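Local structure of 3,4-dihydroxy-2-butanone 4-phosphate synthase (Candida albicans, 2RIU) at residues A[13-18]-A[34-39]. The protein catalyses the conversion of D-ribulose 5-phosphate to formate and 3,4-dihydroxy-2-butanone 4-phosphate. Numbering follows the deposited sequence.
Sequences EAYKNG and DLIMAA. With 5RP (ribulose-5-phosphate), chain B.
Tyr-15 O, near the C-terminal end of helix 8-16, is gripped twice: Gly-18 N bonds to it at 3.0 Å, and a water donates to it at 2.7 Å. The same water accepts the bond from Ala-38 N at 3.0 Å, so it ties the helix end to the end of strand 34-38. Gly-18 suits its place as the C-prime residue of a Schellman motif, whose paired bonds are Gly-18 N to Tyr-15 O and Glu-19 N to Ala-14 O; its positive phi of 76° turns the chain out of the helix. The Tyr-15 ring reaches the strand because CG lies anti to the backbone N (chi1 -165°). Tilted against the strand backbone, it packs with CZ 3.4 Å from Ala-38 N. The small methyl of Ala-38 lets the ring settle this near, and Ala-38 CB lies 3.7 Å from Tyr-15 CE2, while Ile-36 CG2 lies by CE1. The phenol OH is hydrogen-bonded to Ser-153, which would hold it against helix 145-155. Met-37, bent at chi3 (-71°), lays its flexible tip beside the loop, CE 3.5 Å from Gly-18 O, an oxygen hydrogen-bonded to Lys-46 NZ. Asp-34 OD2 contributes to the ribulose-5-phosphate site, 2.7 Å from O4 and accepting a long 3.3 Å bond from O13. Buried Tyr-15 O and Ala-38 N thus satisfy each other through water, joining helix to strand without a clear direct hydrogen bond.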
ATOM      1  N   GLU A  13       0.711  -6.686  27.386  1.00 12.01           N
ATOM      2  CA  GLU A  13      -0.688  -6.694  27.826  1.00 12.00           C
ATOM      3  C   GLU A  13      -1.549  -5.823  26.916  1.00 11.99           C
ATOM      4  O   GLU A  13      -2.664  -6.205  26.565  1.00 12.22           O
ATOM      5  CB  GLU A  13      -0.830  -6.267  29.288  1.00 12.22           C
ATOM      6  CG  GLU A  13      -0.361  -7.323  30.277  1.00 12.60           C
ATOM      7  CD  GLU A  13      -1.036  -8.671  30.094  1.00 13.92           C
ATOM      8  OE1 GLU A  13      -2.268  -8.722  29.874  1.00 13.45           O
ATOM      9  OE2 GLU A  13      -0.316  -9.682  30.182  1.00 16.13           O
ATOM     10  N   ALA A  14      -1.019  -4.661  26.533  1.00 12.10           N
ATOM     11  CA  ALA A  14      -1.700  -3.780  25.592  1.00 12.24           C
ATOM     12  C   ALA A  14      -1.936  -4.510  24.271  1.00 12.32           C
ATOM     13  O   ALA A  14      -3.035  -4.466  23.714  1.00 12.58           O
ATOM     14  CB  ALA A  14      -0.884  -2.520  25.362  1.00 12.39           C
ATOM     15  N   TYR A  15      -0.887  -5.178  23.792  1.00 12.34           N
ATOM     16  CA  TYR A  15      -0.906  -5.928  22.533  1.00 12.49           C
ATOM     17  C   TYR A  15      -1.945  -7.046  22.609  1.00 13.13           C
ATOM     18  O   TYR A  15      -2.742  -7.230  21.692  1.00 13.02           O
ATOM     19  CB  TYR A  15       0.488  -6.506  22.282  1.00 11.95           C
ATOM     20  CG  TYR A  15       0.764  -7.011  20.883  1.00 11.66           C
ATOM     21  CD1 TYR A  15       1.272  -6.160  19.900  1.00 11.20           C
ATOM     22  CD2 TYR A  15       0.552  -8.347  20.554  1.00 11.96           C
ATOM     23  CE1 TYR A  15       1.551  -6.632  18.611  1.00 11.45           C
ATOM     24  CE2 TYR A  15       0.825  -8.825  19.276  1.00 11.46           C
ATOM     25  CZ  TYR A  15       1.321  -7.966  18.312  1.00 11.51           C
ATOM     26  OH  TYR A  15       1.594  -8.455  17.046  1.00 11.21           O
ATOM     27  N   LYS A  16      -1.939  -7.773  23.725  1.00 14.19           N
ATOM     28  CA  LYS A  16      -2.916  -8.826  23.995  1.00 15.73           C
ATOM     29  C   LYS A  16      -4.354  -8.295  23.912  1.00 16.14           C
ATOM     30  O   LYS A  16      -5.262  -9.000  23.454  1.00 16.85           O
ATOM     31  CB  LYS A  16      -2.653  -9.394  25.392  1.00 15.60           C
ATOM     32  CG  LYS A  16      -2.718 -10.899  25.507  1.00 16.31           C
ATOM     33  CD  LYS A  16      -2.517 -11.342  26.956  1.00 16.59           C
ATOM     34  CE  LYS A  16      -1.044 -11.287  27.356  1.00 17.38           C
ATOM     35  NZ  LYS A  16      -0.316 -12.521  26.972  0.50 18.33           N
ATOM     36  N   ASN A  17      -4.553  -7.053  24.353  1.00 16.38           N
ATOM     37  CA  ASN A  17      -5.874  -6.433  24.353  1.00 16.89           C
ATOM     38  C   ASN A  17      -6.194  -5.683  23.053  1.00 16.12           C
ATOM     39  O   ASN A  17      -7.081  -4.819  23.017  1.00 16.34           O
ATOM     40  CB  ASN A  17      -6.041  -5.509  25.560  1.00 17.77           C
ATOM     41  CG  ASN A  17      -7.480  -5.473  26.067  1.00 20.24           C
ATOM     42  OD1 ASN A  17      -8.131  -4.433  26.041  1.00 22.84           O
ATOM     43  ND2 ASN A  17      -7.983  -6.622  26.514  1.00 23.93           N
ATOM     44  N   GLY A  18      -5.466  -6.020  21.992  1.00 14.95           N
ATOM     45  CA  GLY A  18      -5.753  -5.510  20.655  1.00 14.15           C
ATOM     46  C   GLY A  18      -5.345  -4.078  20.369  1.00 13.40           C
ATOM     47  O   GLY A  18      -5.862  -3.462  19.435  1.00 13.51           O
ATOM     48  N   ASP A  34       6.914   2.274  13.190  1.00 11.37           N
ATOM     49  CA  ASP A  34       5.868   1.435  12.610  1.00 11.45           C
ATOM     50  C   ASP A  34       4.764   1.226  13.629  1.00 11.02           C
ATOM     51  O   ASP A  34       5.040   1.003  14.808  1.00 11.21           O
ATOM     52  CB  ASP A  34       6.418   0.035  12.318  1.00 11.75           C
ATOM     53  CG  ASP A  34       6.977  -0.121  10.930  1.00 14.74           C
ATOM     54  OD1 ASP A  34       7.285   0.887  10.254  1.00 15.39           O
ATOM     55  OD2 ASP A  34       7.112  -1.299  10.520  1.00 17.61           O
ATOM     56  N   LEU A  35       3.518   1.223  13.168  1.00 10.24           N
ATOM     57  CA  LEU A  35       2.431   0.678  13.982  1.00  9.47           C
ATOM     58  C   LEU A  35       2.405  -0.837  13.794  1.00  9.54           C
ATOM     59  O   LEU A  35       2.484  -1.320  12.663  1.00  9.10           O
ATOM     60  CB  LEU A  35       1.094   1.275  13.559  1.00  9.60           C
ATOM     61  CG  LEU A  35       0.795   2.705  14.014  1.00  9.23           C
ATOM     62  CD1 LEU A  35      -0.465   3.209  13.317  1.00  9.03           C
ATOM     63  CD2 LEU A  35       0.651   2.773  15.543  1.00  8.05           C
ATOM     64  N   ILE A  36       2.309  -1.577  14.900  1.00  9.27           N
ATOM     65  CA  ILE A  36       2.218  -3.044  14.853  1.00  9.31           C
ATOM     66  C   ILE A  36       1.117  -3.510  15.800  1.00  9.38           C
ATOM     67  O   ILE A  36       1.038  -3.049  16.934  1.00  9.80           O
ATOM     68  CB  ILE A  36       3.558  -3.716  15.278  1.00  9.31           C
ATOM     69  CG1 ILE A  36       4.735  -3.183  14.442  1.00  9.07           C
ATOM     70  CG2 ILE A  36       3.453  -5.256  15.216  1.00  9.18           C
ATOM     71  CD1 ILE A  36       6.054  -3.926  14.638  1.00  9.53           C
ATOM     72  N   MET A  37       0.268  -4.428  15.345  1.00  9.52           N
ATOM     73  CA  MET A  37      -0.678  -5.077  16.252  1.00  9.21           C
ATOM     74  C   MET A  37      -0.895  -6.526  15.868  1.00  9.03           C
ATOM     75  O   MET A  37      -0.419  -6.975  14.816  1.00  8.69           O
ATOM     76  CB  MET A  37      -2.012  -4.319  16.331  1.00  9.68           C
ATOM     77  CG  MET A  37      -2.901  -4.428  15.087  1.00  9.63           C
ATOM     78  SD  MET A  37      -4.580  -3.855  15.442  1.00  9.94           S
ATOM     79  CE  MET A  37      -5.165  -5.191  16.485  1.00 10.14           C
ATOM     80  N   ALA A  38      -1.602  -7.261  16.720  1.00  8.62           N
ATOM     81  CA  ALA A  38      -1.845  -8.679  16.465  1.00  8.66           C
ATOM     82  C   ALA A  38      -2.753  -8.860  15.252  1.00  8.77           C
ATOM     83  O   ALA A  38      -3.797  -8.213  15.153  1.00  9.05           O
ATOM     84  CB  ALA A  38      -2.445  -9.346  17.690  1.00  8.63           C
ATOM     85  N   ALA A  39      -2.353  -9.734  14.329  1.00  8.99           N
ATOM     86  CA  ALA A  39      -3.130  -9.958  13.112  1.00  9.06           C
ATOM     87  C   ALA A  39      -4.550 -10.422  13.419  1.00  9.13           C
ATOM     88  O   ALA A  39      -5.501  -9.966  12.783  1.00  9.24           O
ATOM     89  CB  ALA A  39      -2.423 -10.961  12.193  1.00  9.13           C
TER
HETATM   90  C2  5RP B 701      10.808  -1.568   7.099  1.00 34.28           C
HETATM   91  C3  5RP B 701       9.439  -1.918   7.633  1.00 33.27           C
HETATM   92  C5  5RP B 701       8.369  -2.496   6.744  1.00 31.91           C
HETATM   93  O13 5RP B 701       7.142  -2.551   7.485  1.00 32.94           O
HETATM   94  C6  5RP B 701       8.694  -3.884   6.172  1.00 28.79           C
HETATM   95  O14 5RP B 701       7.532  -4.343   5.472  1.00 29.79           O
HETATM   96  C7  5RP B 701       9.073  -4.955   7.197  1.00 26.05           C
HETATM   97  O8  5RP B 701      10.238  -4.546   7.905  1.00 22.53           O
HETATM   98  P9  5RP B 701      11.549  -5.458   8.056  1.00 18.62           P
HETATM   99  O12 5RP B 701      12.151  -5.556   6.673  1.00 19.01           O
HETATM  100  O11 5RP B 701      11.093  -6.789   8.609  1.00 18.84           O
HETATM  101  O10 5RP B 701      12.325  -4.623   9.047  1.00 18.67           O
HETATM  102  O4  5RP B 701       9.194  -1.715   8.809  1.00 34.81           O
HETATM  103  O1  5RP B 701      11.233  -0.355   7.732  1.00 34.98           O
HETATM  104  O   HOH W   1      -2.676  -6.082  19.203  1.00 11.38           O